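Local atomic coordinates of probable porin (PDB entry 4FSO), a protein that is an outer-membrane beta-barrel of Pseudomonas aeruginosa that probably acts as a porin, letting small solutes diffuse across the outer membrane. Residues S113-R118 against L146-I151. Numbering follows the deposited sequence.
Sequences SQTQFR and LTSEEI. With C8E ((hydroxyethyloxy)tri(ethyloxy)octane), chain J; C8E ((hydroxyethyloxy)tri(ethyloxy)octane), chain K.
The carboxylate of E150 reaches across to 113-118 and accepts from three donors there: S113 OG, Q114 N and T115 OG1. E150 OE1 takes the hydroxyl of S113 at 2.7 Å (OG to OE1) on its syn side. E150 OE2 accepts twice: from the backbone N of Q114, also syn but 32° out of the carboxylate plane, and from T115 OG1 at 2.6 Å through its anti lone pair. A bend at chi2 (-65°) folds the E150 carboxylate back toward 113-115; the side chains of E150 and T115 cross at about a right angle. The T115 hydroxyl is itself gripped by a second bond, T115 OG1 receiving from S148 OG at 2.8 Å, so a short relay runs S148, T115, E150. Beneath it the backbones pair antiparallel: Q116 and T147 exchange two bonds, Q116 N to T147 O at 2.8 Å being nearly straight (168°), and E149 N donates a further hydrogen bond to Q114 O. T115 CG2, anti to its backbone N, meets L146 CD1 at 3.7 Å. F117 and L146 point to this same face, where two C8E detergent molecules lie, one with its C3 at the edge of the F117 ring. Q116 and T147 project from the other face, Q116 CG lying 3.3 Å from T147 OG1. Detergent along one side is consistent with a membrane-facing surface, and the pairing of strands 115-119 and 144-148 is that of neighbouring staves in an OprD-family porin barrel.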
loop_
_atom_site.group_PDB
_atom_site.type_symbol
_atom_site.label_atom_id
_atom_site.label_comp_id
_atom_site.label_asym_id
_atom_site.label_seq_id
_atom_site.Cartn_x
_atom_site.Cartn_y
_atom_site.Cartn_z
ATOM N N SER A 113 -12.274 -2.307 26.872
ATOM C CA SER A 113 -10.929 -2.775 27.206
ATOM C C SER A 113 -9.914 -2.457 26.095
ATOM O O SER A 113 -9.677 -1.294 25.786
ATOM C CB SER A 113 -10.945 -4.271 27.542
ATOM O OG SER A 113 -9.908 -4.606 28.450
ATOM N N GLN A 114 -9.326 -3.488 25.497
ATOM C CA GLN A 114 -8.385 -3.285 24.396
ATOM C C GLN A 114 -8.972 -3.828 23.096
ATOM O O GLN A 114 -8.256 -4.306 22.222
ATOM C CB GLN A 114 -7.045 -3.959 24.695
ATOM C CG GLN A 114 -6.499 -3.697 26.088
ATOM C CD GLN A 114 -6.189 -2.237 26.325
ATOM O OE1 GLN A 114 -5.769 -1.528 25.413
ATOM N NE2 GLN A 114 -6.409 -1.772 27.552
ATOM N N THR A 115 -10.287 -3.742 22.976
ATOM C CA THR A 115 -10.979 -4.297 21.834
ATOM C C THR A 115 -11.860 -3.211 21.200
ATOM O O THR A 115 -12.500 -2.425 21.905
ATOM C CB THR A 115 -11.828 -5.512 22.288
ATOM O OG1 THR A 115 -10.963 -6.536 22.799
ATOM C CG2 THR A 115 -12.671 -6.075 21.148
ATOM N N GLN A 116 -11.883 -3.153 19.873
ATOM C CA GLN A 116 -12.675 -2.143 19.191
ATOM C C GLN A 116 -13.330 -2.658 17.911
ATOM O O GLN A 116 -12.778 -3.499 17.202
ATOM C CB GLN A 116 -11.834 -0.890 18.931
ATOM C CG GLN A 116 -10.375 -1.187 18.685
ATOM C CD GLN A 116 -9.449 -0.238 19.421
ATOM O OE1 GLN A 116 -8.530 -0.670 20.128
ATOM N NE2 GLN A 116 -9.676 1.063 19.251
ATOM N N PHE A 117 -14.530 -2.160 17.637
ATOM C CA PHE A 117 -15.290 -2.575 16.470
ATOM C C PHE A 117 -15.640 -1.325 15.684
ATOM O O PHE A 117 -15.837 -0.268 16.260
ATOM C CB PHE A 117 -16.563 -3.337 16.890
ATOM C CG PHE A 117 -17.470 -3.692 15.735
ATOM C CD1 PHE A 117 -17.117 -4.695 14.837
ATOM C CD2 PHE A 117 -18.664 -3.014 15.538
ATOM C CE1 PHE A 117 -17.940 -5.015 13.763
ATOM C CE2 PHE A 117 -19.493 -3.328 14.467
ATOM C CZ PHE A 117 -19.130 -4.333 13.579
ATOM N N ARG A 118 -15.699 -1.440 14.366
ATOM C CA ARG A 118 -16.102 -0.325 13.524
ATOM C C ARG A 118 -16.990 -0.882 12.443
ATOM O O ARG A 118 -16.810 -2.026 12.005
ATOM C CB ARG A 118 -14.894 0.373 12.880
ATOM C CG ARG A 118 -14.042 1.169 13.846
ATOM C CD ARG A 118 -12.727 1.596 13.216
ATOM N NE ARG A 118 -12.909 2.699 12.280
ATOM C CZ ARG A 118 -12.424 2.728 11.043
ATOM N NH1 ARG A 118 -11.705 1.703 10.577
ATOM N NH2 ARG A 118 -12.661 3.793 10.276
ATOM N N LEU A 146 -13.105 -5.547 13.409
ATOM C CA LEU A 146 -12.837 -5.824 14.814
ATOM C C LEU A 146 -11.338 -5.964 15.026
ATOM O O LEU A 146 -10.690 -6.766 14.355
ATOM C CB LEU A 146 -13.508 -7.128 15.215
ATOM C CG LEU A 146 -13.170 -7.642 16.607
ATOM C CD1 LEU A 146 -13.819 -6.744 17.644
ATOM C CD2 LEU A 146 -13.586 -9.101 16.785
ATOM N N THR A 147 -10.779 -5.177 15.938
ATOM C CA THR A 147 -9.429 -5.442 16.428
ATOM C C THR A 147 -9.412 -5.679 17.952
ATOM O O THR A 147 -10.244 -5.135 18.695
ATOM C CB THR A 147 -8.407 -4.354 16.019
ATOM O OG1 THR A 147 -8.489 -3.244 16.912
ATOM C CG2 THR A 147 -8.659 -3.883 14.624
ATOM N N SER A 148 -8.468 -6.503 18.407
ATOM C CA SER A 148 -8.378 -6.855 19.824
ATOM C C SER A 148 -6.942 -7.131 20.238
ATOM O O SER A 148 -6.230 -7.867 19.559
ATOM C CB SER A 148 -9.248 -8.073 20.121
ATOM O OG SER A 148 -9.298 -8.309 21.507
ATOM N N GLU A 149 -6.517 -6.533 21.349
ATOM C CA GLU A 149 -5.147 -6.694 21.838
ATOM C C GLU A 149 -5.162 -6.740 23.364
ATOM O O GLU A 149 -4.485 -5.955 24.035
ATOM C CB GLU A 149 -4.234 -5.567 21.328
ATOM C CG GLU A 149 -2.723 -5.837 21.501
ATOM C CD GLU A 149 -1.809 -4.686 21.042
ATOM O OE1 GLU A 149 -2.241 -3.846 20.220
ATOM O OE2 GLU A 149 -0.649 -4.628 21.515
ATOM N N GLU A 150 -5.953 -7.660 23.909
ATOM C CA GLU A 150 -6.107 -7.755 25.358
ATOM C C GLU A 150 -4.823 -8.261 26.006
ATOM O O GLU A 150 -4.459 -7.833 27.106
ATOM C CB GLU A 150 -7.314 -8.631 25.724
ATOM C CG GLU A 150 -8.647 -8.116 25.157
ATOM C CD GLU A 150 -9.079 -6.755 25.740
ATOM O OE1 GLU A 150 -8.589 -6.384 26.828
ATOM O OE2 GLU A 150 -9.910 -6.058 25.106
ATOM N N ILE A 151 -4.133 -9.157 25.306
ATOM C CA ILE A 151 -2.798 -9.562 25.702
ATOM C C ILE A 151 -1.793 -8.718 24.941
ATOM O O ILE A 151 -1.722 -8.794 23.715
ATOM C CB ILE A 151 -2.544 -11.044 25.408
ATOM C CG1 ILE A 151 -3.659 -11.900 26.008
ATOM C CG2 ILE A 151 -1.182 -11.463 25.964
ATOM C CD1 ILE A 151 -3.408 -13.383 25.898
HETATM C C1 C8E J . -16.028 -9.837 10.529
HETATM C C2 C8E J . -15.799 -8.624 11.438
HETATM C C3 C8E J . -16.937 -8.447 12.452
HETATM C C4 C8E J . -16.914 -9.475 13.593
HETATM C C5 C8E J . -18.183 -9.435 14.453
HETATM C C6 C8E J . -17.852 -9.164 15.920
HETATM C C7 C8E J . -18.856 -8.212 16.565
HETATM C C8 C8E J . -18.334 -7.925 17.980
HETATM O O9 C8E J . -19.052 -6.861 18.594
HETATM C C10 C8E J . -18.280 -5.698 18.904
HETATM C C11 C8E J . -17.779 -5.705 20.359
HETATM O O12 C8E J . -17.295 -4.421 20.748
HETATM C C13 C8E J . -16.307 -4.476 21.773
HETATM C C14 C8E J . -16.649 -5.543 22.807
HETATM O O15 C8E J . -15.523 -6.332 23.127
HETATM C C2 C8E K . -10.744 -8.156 30.175
HETATM C C3 C8E K . -11.360 -8.986 29.036
HETATM C C4 C8E K . -12.430 -8.175 28.299
HETATM C C5 C8E K . -13.020 -8.871 27.076
HETATM C C6 C8E K . -12.901 -7.942 25.860
HETATM C C7 C8E K . -13.559 -8.500 24.599
#